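Local coordinates for rieske iron-sulfur protein soxF (Sulfolobus acidocaldarius, PDB 1JM1), which binds a [2Fe-2S] cluster and, as a Rieske protein of the respiratory chain, probably carries electrons, at residues Gln55-Pro63 and Thr77-Phe88; Asp48-Gln56 and Gly114-Leu122. All blocks are in the same frame, centred on the assembly; numbering follows the deposited sequence. Where two conformers were deposited one is given.

Contact 1 of 2, residues Gln55-Pro63 and Thr77-Phe88; sequences QQITEIPNP and TIKGVGPNGTIF
Strand 59-61 pairs antiparallel with strand 77-79, their axes 4.5 Å apart, and I60 and I78 form a hydrogen-bonded pair, I78 N giving to I60 O at 2.8 Å and I60 N to I78 O at 3.0 Å. G80 N extends the ladder to T58 O, coming from above the carbonyl plane, and a water bridges T58 O and G80 O. On the exposed side E59, extended with CG anti to its backbone N (chi1 -176°), carries its carboxylate across the T77 side chain and alongside K79, which points the same way. One oxygen takes both partners: T77 OG1 donates to the anti lone pair of E59 OE2 at 2.6 Å, while K79 NZ makes a salt bridge to E59 OE2 at 3.2 Å, from above the carboxylate plane, its chain bent at the last torsion. The other side of the ribbon is apolar. Branched isoleucines suit it: I60 and I78 meet through CG1 and CB, and I60 CD1 lies 3.7 Å from F88 CD2, the two side chains running past each other in opposite directions. The flat F88 ring turns its edge to the backbone of I57-E59, with CE1 3.4 Å from I57 O, while G80 CA sits over one face, near the rim. G80 suits that tight place, since a CB there would run into G85 O. Here the chain returns through a type I turn, G82-G85, and T58 CA makes a C-H...O contact with G85 O. Lysine and threonine hydrogens converging on E59 OE2 would probably favour its charged form, whereas I57 O, buried against T86 CG2 and the ring edge, has no hydrogen-bonding partner.

Contact 2 of 2, residues Asp48-Gln56 and Gly114-Leu122; sequences DLQALTGQQ and GLYAKGADL. With MG (magnesium ion), chain B.
L52 and L115 meet tip to tip, both methyls of L52 lying 3.8 Å from L115 CD2. With CG anti to the backbone N (chi1 -175°), the L52 side chain leads away from its helix; CD1 also rests on A117 CB at 3.7 Å and CD2 near A120. Small alanines suit this place because they let the backbone of the 117-120 turn come close to the helix. T53 lies alongside, its CG2 3.3 Å from A117 O and 3.7 Å from A120 CB, and L49 CD2 adds a methyl to A120 CB. A water bridges T53 O and K118 O, linking the two backbones. The turn joins strands 114-116 and 121-123 of the sheet in the Rieske domain, with a G1 beta bulge where A120 and D121 both face Y116. Behind the contact, T53 OG1 donates to L49 O at 2.8 Å and accepts from Q55 N in an ST turn. Were T53 replaced by alanine, Q55 N would probably lose that acceptor and a gap would be likely to open beside A120. At the other helix end D48 is the N-cap, OD1 taking A51 N at 3.0 Å. Beyond the turn, D121 OD2 binds magnesium at 2.1 Å, and five waters complete its six-fold shell.

From the N terminus, the chain enters helix 49-53 from strand 43-48, then runs through Q55 and Q56, shared by both contacts, into strand 59-61. Contact 1 closes first, when 77-88 returns to 55-63 after 13 intervening residues without helix or strand. The chain then goes on through strand 87-91 and reaches 114-122, where contact 2 closes a longer loop, so that contact 1 is nested within it. The two touch where T86 and F88 meet D48, L49 and Q50. Together they tie the 59-61/77-79 ribbon and the three-stranded sheet, through the short helix, to the sheet holding strands 114-116 and 121-123.

Contact 1 of 2, residues Gln55-Pro63 and Thr77-Phe88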
loop_
_atom_site.group_PDB
_atom_site.type_symbol
_atom_site.label_atom_id
_atom_site.label_comp_id
_atom_site.label_asym_id
_atom_site.label_seq_id
_atom_site.Cartn_x
_atom_site.Cartn_y
_atom_site.Cartn_z
ATOM N N GLN A 55 1.490 17.767 2.354
ATOM C CA GLN A 55 2.275 17.976 1.150
ATOM C C GLN A 55 1.574 17.407 -0.072
ATOM O O GLN A 55 0.970 16.341 -0.003
ATOM C CB GLN A 55 3.650 17.359 1.244
ATOM C CG GLN A 55 4.507 17.850 2.365
ATOM C CD GLN A 55 5.876 17.208 2.411
ATOM O OE1 GLN A 55 6.351 16.785 3.474
ATOM N NE2 GLN A 55 6.551 17.060 1.287
ATOM N N GLN A 56 1.690 18.126 -1.186
ATOM C CA GLN A 56 1.041 17.666 -2.422
ATOM C C GLN A 56 1.864 16.620 -3.081
ATOM O O GLN A 56 2.546 16.886 -4.104
ATOM C CB GLN A 56 0.858 18.920 -3.317
ATOM C CG GLN A 56 -0.126 18.689 -4.471
ATOM C CD GLN A 56 -0.303 19.755 -5.529
ATOM O OE1 GLN A 56 -1.427 19.987 -6.008
ATOM N NE2 GLN A 56 0.757 20.490 -5.877
ATOM N N ILE A 57 1.861 15.438 -2.649
ATOM C CA ILE A 57 2.622 14.305 -3.191
ATOM C C ILE A 57 1.776 13.631 -4.247
ATOM O O ILE A 57 0.736 13.018 -3.919
ATOM C CB ILE A 57 3.064 13.350 -2.066
ATOM C CG1 ILE A 57 3.981 14.077 -1.027
ATOM C CG2 ILE A 57 3.772 12.151 -2.653
ATOM C CD1 ILE A 57 3.905 13.338 0.302
ATOM N N THR A 58 2.205 13.712 -5.491
ATOM C CA THR A 58 1.429 13.220 -6.621
ATOM C C THR A 58 2.151 12.135 -7.404
ATOM O O THR A 58 1.541 11.553 -8.306
ATOM C CB THR A 58 0.990 14.319 -7.580
ATOM O OG1 THR A 58 2.129 14.953 -8.119
ATOM C CG2 THR A 58 0.144 15.392 -6.867
ATOM N N GLU A 59 3.397 11.821 -7.103
ATOM C CA GLU A 59 4.145 10.802 -7.845
ATOM C C GLU A 59 5.291 10.352 -6.928
ATOM O O GLU A 59 5.938 11.191 -6.310
ATOM C CB GLU A 59 4.652 11.412 -9.140
ATOM C CG GLU A 59 5.362 10.426 -10.050
ATOM C CD GLU A 59 5.721 11.068 -11.392
ATOM O OE1 GLU A 59 5.737 12.303 -11.556
ATOM O OE2 GLU A 59 5.960 10.311 -12.350
ATOM N N ILE A 60 5.500 9.046 -6.889
ATOM C CA ILE A 60 6.560 8.452 -6.064
ATOM C C ILE A 60 7.315 7.478 -6.987
ATOM O O ILE A 60 6.777 6.965 -7.977
ATOM C CB ILE A 60 6.058 7.812 -4.811
ATOM C CG1 ILE A 60 5.217 6.565 -5.079
ATOM C CG2 ILE A 60 5.278 8.791 -3.948
ATOM C CD1 ILE A 60 4.584 5.910 -3.886
ATOM N N PRO A 61 8.573 7.134 -6.647
ATOM C CA PRO A 61 9.313 6.227 -7.522
ATOM C C PRO A 61 8.855 4.803 -7.358
ATOM O O PRO A 61 8.369 4.404 -6.311
ATOM C CB PRO A 61 10.780 6.390 -7.031
ATOM C CG PRO A 61 10.815 7.579 -6.120
ATOM C CD PRO A 61 9.396 7.674 -5.564
ATOM N N ASN A 62 9.097 3.988 -8.418
ATOM C CA ASN A 62 9.004 2.569 -8.292
ATOM C C ASN A 62 10.386 2.015 -8.023
ATOM O O ASN A 62 11.182 1.854 -8.974
ATOM C CB ASN A 62 8.441 1.881 -9.545
ATOM C CG ASN A 62 8.484 0.391 -9.403
ATOM O OD1 ASN A 62 8.592 -0.133 -8.268
ATOM N ND2 ASN A 62 8.401 -0.338 -10.485
ATOM N N PRO A 63 10.747 1.676 -6.776
ATOM C CA PRO A 63 12.120 1.203 -6.505
ATOM C C PRO A 63 12.430 -0.151 -7.101
ATOM O O PRO A 63 13.599 -0.545 -7.138
ATOM C CB PRO A 63 12.171 1.160 -4.968
ATOM C CG PRO A 63 10.784 0.919 -4.579
ATOM C CD PRO A 63 9.904 1.695 -5.553
ATOM N N THR A 77 7.627 5.084 -12.197
ATOM C CA THR A 77 7.046 5.871 -11.134
ATOM C C THR A 77 5.603 5.480 -10.983
ATOM O O THR A 77 4.984 4.932 -11.890
ATOM C CB THR A 77 7.132 7.367 -11.352
ATOM O OG1 THR A 77 6.183 7.691 -12.397
ATOM C CG2 THR A 77 8.553 7.847 -11.729
ATOM N N ILE A 78 5.087 5.720 -9.790
ATOM C CA ILE A 78 3.693 5.472 -9.437
ATOM C C ILE A 78 3.016 6.820 -9.283
ATOM O O ILE A 78 3.423 7.626 -8.430
ATOM C CB ILE A 78 3.581 4.646 -8.158
ATOM C CG1 ILE A 78 4.318 3.325 -8.244
ATOM C CG2 ILE A 78 2.082 4.441 -7.796
ATOM C CD1 ILE A 78 3.937 2.473 -9.241
ATOM N N LYS A 79 2.018 7.063 -10.102
ATOM C CA LYS A 79 1.267 8.324 -9.984
ATOM C C LYS A 79 0.154 8.151 -8.987
ATOM O O LYS A 79 -0.570 7.144 -8.966
ATOM C CB LYS A 79 0.679 8.726 -11.365
ATOM C CG LYS A 79 1.861 9.187 -12.348
ATOM C CD LYS A 79 1.421 9.887 -13.552
ATOM C CE LYS A 79 2.595 10.432 -14.374
ATOM N NZ LYS A 79 3.651 9.395 -14.433
ATOM N N GLY A 80 -0.043 9.157 -8.144
ATOM C CA GLY A 80 -1.176 9.192 -7.265
ATOM C C GLY A 80 -2.455 9.341 -8.083
ATOM O O GLY A 80 -2.451 9.981 -9.147
ATOM N N VAL A 81 -3.552 8.800 -7.578
ATOM C CA VAL A 81 -4.785 8.798 -8.335
ATOM C C VAL A 81 -5.880 9.640 -7.668
ATOM O O VAL A 81 -5.777 10.068 -6.507
ATOM C CB VAL A 81 -5.293 7.353 -8.618
ATOM C CG1 VAL A 81 -4.204 6.553 -9.317
ATOM C CG2 VAL A 81 -5.797 6.670 -7.357
ATOM N N GLY A 82 -6.933 9.849 -8.457
ATOM C CA GLY A 82 -8.069 10.645 -8.078
ATOM C C GLY A 82 -7.889 12.081 -8.460
ATOM O O GLY A 82 -6.840 12.493 -8.985
ATOM N N PRO A 83 -8.897 12.922 -8.191
ATOM C CA PRO A 83 -8.868 14.323 -8.685
ATOM C C PRO A 83 -7.734 15.145 -8.111
ATOM O O PRO A 83 -7.404 16.142 -8.744
ATOM C CB PRO A 83 -10.237 14.885 -8.249
ATOM C CG PRO A 83 -11.051 13.702 -7.989
ATOM C CD PRO A 83 -10.190 12.586 -7.572
ATOM N N ASN A 84 -7.200 14.822 -6.959
ATOM C CA ASN A 84 -6.073 15.546 -6.403
ATOM C C ASN A 84 -4.746 14.909 -6.776
ATOM O O ASN A 84 -3.697 15.499 -6.535
ATOM C CB ASN A 84 -6.147 15.598 -4.868
ATOM C CG ASN A 84 -7.431 16.263 -4.403
ATOM O OD1 ASN A 84 -7.672 17.401 -4.846
ATOM N ND2 ASN A 84 -8.249 15.545 -3.671
ATOM N N GLY A 85 -4.750 13.704 -7.327
ATOM C CA GLY A 85 -3.523 13.001 -7.684
ATOM C C GLY A 85 -2.736 12.454 -6.493
ATOM O O GLY A 85 -1.544 12.200 -6.696
ATOM N N THR A 86 -3.347 12.263 -5.344
ATOM C CA THR A 86 -2.580 12.044 -4.115
ATOM C C THR A 86 -2.852 10.708 -3.445
ATOM O O THR A 86 -2.363 10.505 -2.333
ATOM C CB THR A 86 -2.846 13.200 -3.139
ATOM O OG1 THR A 86 -4.258 13.280 -2.933
ATOM C CG2 THR A 86 -2.289 14.523 -3.682
ATOM N N ILE A 87 -3.612 9.810 -4.067
ATOM C CA ILE A 87 -3.944 8.526 -3.449
ATOM C C ILE A 87 -3.040 7.427 -3.974
ATOM O O ILE A 87 -2.923 7.231 -5.206
ATOM C CB ILE A 87 -5.419 8.181 -3.659
ATOM C CG1 ILE A 87 -6.294 9.223 -2.948
ATOM C CG2 ILE A 87 -5.694 6.773 -3.153
ATOM C CD1 ILE A 87 -7.710 9.176 -3.285
ATOM N N PHE A 88 -2.428 6.710 -3.049
ATOM C CA PHE A 88 -1.491 5.623 -3.285
ATOM C C PHE A 88 -1.957 4.409 -2.485
ATOM O O PHE A 88 -2.863 4.513 -1.641
ATOM C CB PHE A 88 -0.065 6.036 -2.847
ATOM C CG PHE A 88 0.442 7.226 -3.618
ATOM C CD1 PHE A 88 0.145 8.514 -3.220
ATOM C CD2 PHE A 88 1.196 7.037 -4.754
ATOM C CE1 PHE A 88 0.613 9.606 -3.926
ATOM C CE2 PHE A 88 1.675 8.107 -5.487
ATOM C CZ PHE A 88 1.388 9.385 -5.037
HETATM O O HOH W 1 -3.592 18.022 -4.818
HETATM O O HOH W 2 -0.695 11.990 -9.985
#

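Contact 2 of 2, residues Asp48-Gln56 and Gly114-Leu122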
loop_
_atom_site.group_PDB
_atom_site.type_symbol
_atom_site.label_atom_id
_atom_site.label_comp_id
_atom_site.label_asym_id
_atom_site.label_seq_id
_atom_site.Cartn_x
_atom_site.Cartn_y
_atom_site.Cartn_z
ATOM N N ASP A 48 -4.087 8.600 1.359
ATOM C CA ASP A 48 -4.020 9.914 0.725
ATOM C C ASP A 48 -2.839 10.605 1.332
ATOM O O ASP A 48 -2.865 11.064 2.493
ATOM C CB ASP A 48 -5.297 10.693 0.870
ATOM C CG ASP A 48 -5.213 12.034 0.143
ATOM O OD1 ASP A 48 -4.172 12.650 0.063
ATOM O OD2 ASP A 48 -6.310 12.546 -0.237
ATOM N N LEU A 49 -1.703 10.664 0.577
ATOM C CA LEU A 49 -0.483 11.193 1.138
ATOM C C LEU A 49 -0.560 12.677 1.393
ATOM O O LEU A 49 0.204 13.167 2.279
ATOM C CB LEU A 49 0.735 10.838 0.323
ATOM C CG LEU A 49 1.176 9.360 0.360
ATOM C CD1 LEU A 49 2.385 9.121 -0.517
ATOM C CD2 LEU A 49 1.533 8.894 1.775
ATOM N N GLN A 50 -1.403 13.422 0.716
ATOM C CA GLN A 50 -1.564 14.856 1.024
ATOM C C GLN A 50 -2.352 15.040 2.296
ATOM O O GLN A 50 -1.987 15.876 3.134
ATOM C CB GLN A 50 -2.206 15.547 -0.200
ATOM C CG GLN A 50 -2.454 17.049 0.073
ATOM C CD GLN A 50 -2.925 17.739 -1.225
ATOM O OE1 GLN A 50 -2.356 18.761 -1.466
ATOM N NE2 GLN A 50 -3.937 17.289 -1.851
ATOM N N ALA A 51 -3.455 14.290 2.487
ATOM C CA ALA A 51 -4.146 14.381 3.746
ATOM C C ALA A 51 -3.242 13.991 4.909
ATOM O O ALA A 51 -3.265 14.614 5.976
ATOM C CB ALA A 51 -5.417 13.511 3.701
ATOM N N LEU A 52 -2.409 12.999 4.700
ATOM C CA LEU A 52 -1.536 12.508 5.755
ATOM C C LEU A 52 -0.453 13.547 6.138
ATOM O O LEU A 52 -0.235 13.801 7.309
ATOM C CB LEU A 52 -0.911 11.187 5.338
ATOM C CG LEU A 52 -0.062 10.525 6.420
ATOM C CD1 LEU A 52 -0.954 9.903 7.484
ATOM C CD2 LEU A 52 0.866 9.475 5.773
ATOM N N THR A 53 0.270 14.030 5.120
ATOM C CA THR A 53 1.487 14.806 5.322
ATOM C C THR A 53 1.281 16.310 5.222
ATOM O O THR A 53 2.195 17.067 5.632
ATOM C CB THR A 53 2.599 14.438 4.304
ATOM O OG1 THR A 53 2.226 14.890 3.010
ATOM C CG2 THR A 53 2.908 12.955 4.273
ATOM N N GLY A 54 0.244 16.757 4.629
ATOM C CA GLY A 54 0.072 18.164 4.295
ATOM C C GLY A 54 0.797 18.568 3.033
ATOM O O GLY A 54 0.587 19.709 2.602
ATOM N N GLN A 55 1.490 17.767 2.354
ATOM C CA GLN A 55 2.275 17.976 1.150
ATOM C C GLN A 55 1.574 17.407 -0.072
ATOM O O GLN A 55 0.970 16.341 -0.003
ATOM C CB GLN A 55 3.650 17.359 1.244
ATOM C CG GLN A 55 4.507 17.850 2.365
ATOM C CD GLN A 55 5.876 17.208 2.411
ATOM O OE1 GLN A 55 6.351 16.785 3.474
ATOM N NE2 GLN A 55 6.551 17.060 1.287
ATOM N N GLN A 56 1.690 18.126 -1.186
ATOM C CA GLN A 56 1.041 17.666 -2.422
ATOM C C GLN A 56 1.864 16.620 -3.081
ATOM O O GLN A 56 2.546 16.886 -4.104
ATOM C CB GLN A 56 0.858 18.920 -3.317
ATOM C CG GLN A 56 -0.126 18.689 -4.471
ATOM C CD GLN A 56 -0.303 19.755 -5.529
ATOM O OE1 GLN A 56 -1.427 19.987 -6.008
ATOM N NE2 GLN A 56 0.757 20.490 -5.877
ATOM N N GLY A 114 3.899 2.375 13.895
ATOM C CA GLY A 114 2.732 3.062 13.324
ATOM C C GLY A 114 3.157 3.926 12.145
ATOM O O GLY A 114 4.272 3.829 11.611
ATOM N N LEU A 115 2.241 4.779 11.732
ATOM C CA LEU A 115 2.413 5.636 10.578
ATOM C C LEU A 115 2.703 7.048 11.078
ATOM O O LEU A 115 1.838 7.724 11.652
ATOM C CB LEU A 115 1.170 5.580 9.700
ATOM C CG LEU A 115 1.211 6.440 8.410
ATOM C CD1 LEU A 115 2.424 6.134 7.566
ATOM C CD2 LEU A 115 -0.057 6.252 7.639
ATOM N N TYR A 116 3.934 7.479 10.887
ATOM C CA TYR A 116 4.407 8.830 11.260
ATOM C C TYR A 116 3.893 9.758 10.174
ATOM O O TYR A 116 4.450 9.807 9.080
ATOM C CB TYR A 116 5.933 8.830 11.384
ATOM C CG TYR A 116 6.523 10.188 11.618
ATOM C CD1 TYR A 116 7.504 10.687 10.808
ATOM C CD2 TYR A 116 6.042 11.009 12.691
ATOM C CE1 TYR A 116 8.082 11.934 11.008
ATOM C CE2 TYR A 116 6.616 12.262 12.869
ATOM C CZ TYR A 116 7.603 12.733 12.032
ATOM O OH TYR A 116 8.162 13.952 12.261
ATOM N N ALA A 117 2.836 10.480 10.467
ATOM C CA ALA A 117 2.116 11.201 9.416
ATOM C C ALA A 117 2.960 12.260 8.758
ATOM O O ALA A 117 2.982 12.404 7.537
ATOM C CB ALA A 117 0.849 11.827 10.029
ATOM N N LYS A 118 3.709 13.033 9.588
ATOM C CA LYS A 118 4.444 14.162 8.999
ATOM C C LYS A 118 5.445 13.659 7.986
ATOM O O LYS A 118 5.723 14.343 6.977
ATOM C CB LYS A 118 5.167 14.933 10.085
ATOM C CG LYS A 118 5.914 16.138 9.624
ATOM C CD LYS A 118 6.475 16.949 10.853
ATOM C CE LYS A 118 7.598 17.891 10.468
ATOM N NZ LYS A 118 8.684 18.247 11.448
ATOM N N GLY A 119 6.036 12.512 8.213
ATOM C CA GLY A 119 7.071 11.969 7.316
ATOM C C GLY A 119 6.591 10.903 6.367
ATOM O O GLY A 119 7.401 10.411 5.586
ATOM N N ALA A 120 5.353 10.473 6.453
ATOM C CA ALA A 120 4.844 9.335 5.706
ATOM C C ALA A 120 5.716 8.114 5.865
ATOM O O ALA A 120 5.972 7.381 4.903
ATOM C CB ALA A 120 4.602 9.669 4.239
ATOM N N ASP A 121 6.145 7.839 7.103
ATOM C CA ASP A 121 7.007 6.723 7.405
ATOM C C ASP A 121 6.272 5.667 8.188
ATOM O O ASP A 121 5.649 5.966 9.237
ATOM C CB ASP A 121 8.244 7.200 8.196
ATOM C CG ASP A 121 9.181 8.050 7.382
ATOM O OD1 ASP A 121 9.411 7.717 6.190
ATOM O OD2 ASP A 121 9.687 9.027 7.926
ATOM N N LEU A 122 6.260 4.440 7.717
ATOM C CA LEU A 122 5.518 3.346 8.313
ATOM C C LEU A 122 6.498 2.411 9.053
ATOM O O LEU A 122 7.376 1.796 8.404
ATOM C CB LEU A 122 4.743 2.611 7.252
ATOM C CG LEU A 122 3.882 1.436 7.707
ATOM C CD1 LEU A 122 2.943 1.800 8.867
ATOM C CD2 LEU A 122 3.069 0.914 6.511
HETATM MG MG MG B . 11.249 10.251 7.159
HETATM O O HOH W 3 4.879 16.756 6.081
HETATM O O HOH W 4 9.994 11.265 5.805
HETATM O O HOH W 5 11.647 8.976 5.720
HETATM O O HOH W 6 12.785 9.373 8.376
HETATM O O HOH W 7 12.798 11.446 6.459
HETATM O O HOH W 8 10.853 11.580 8.618
#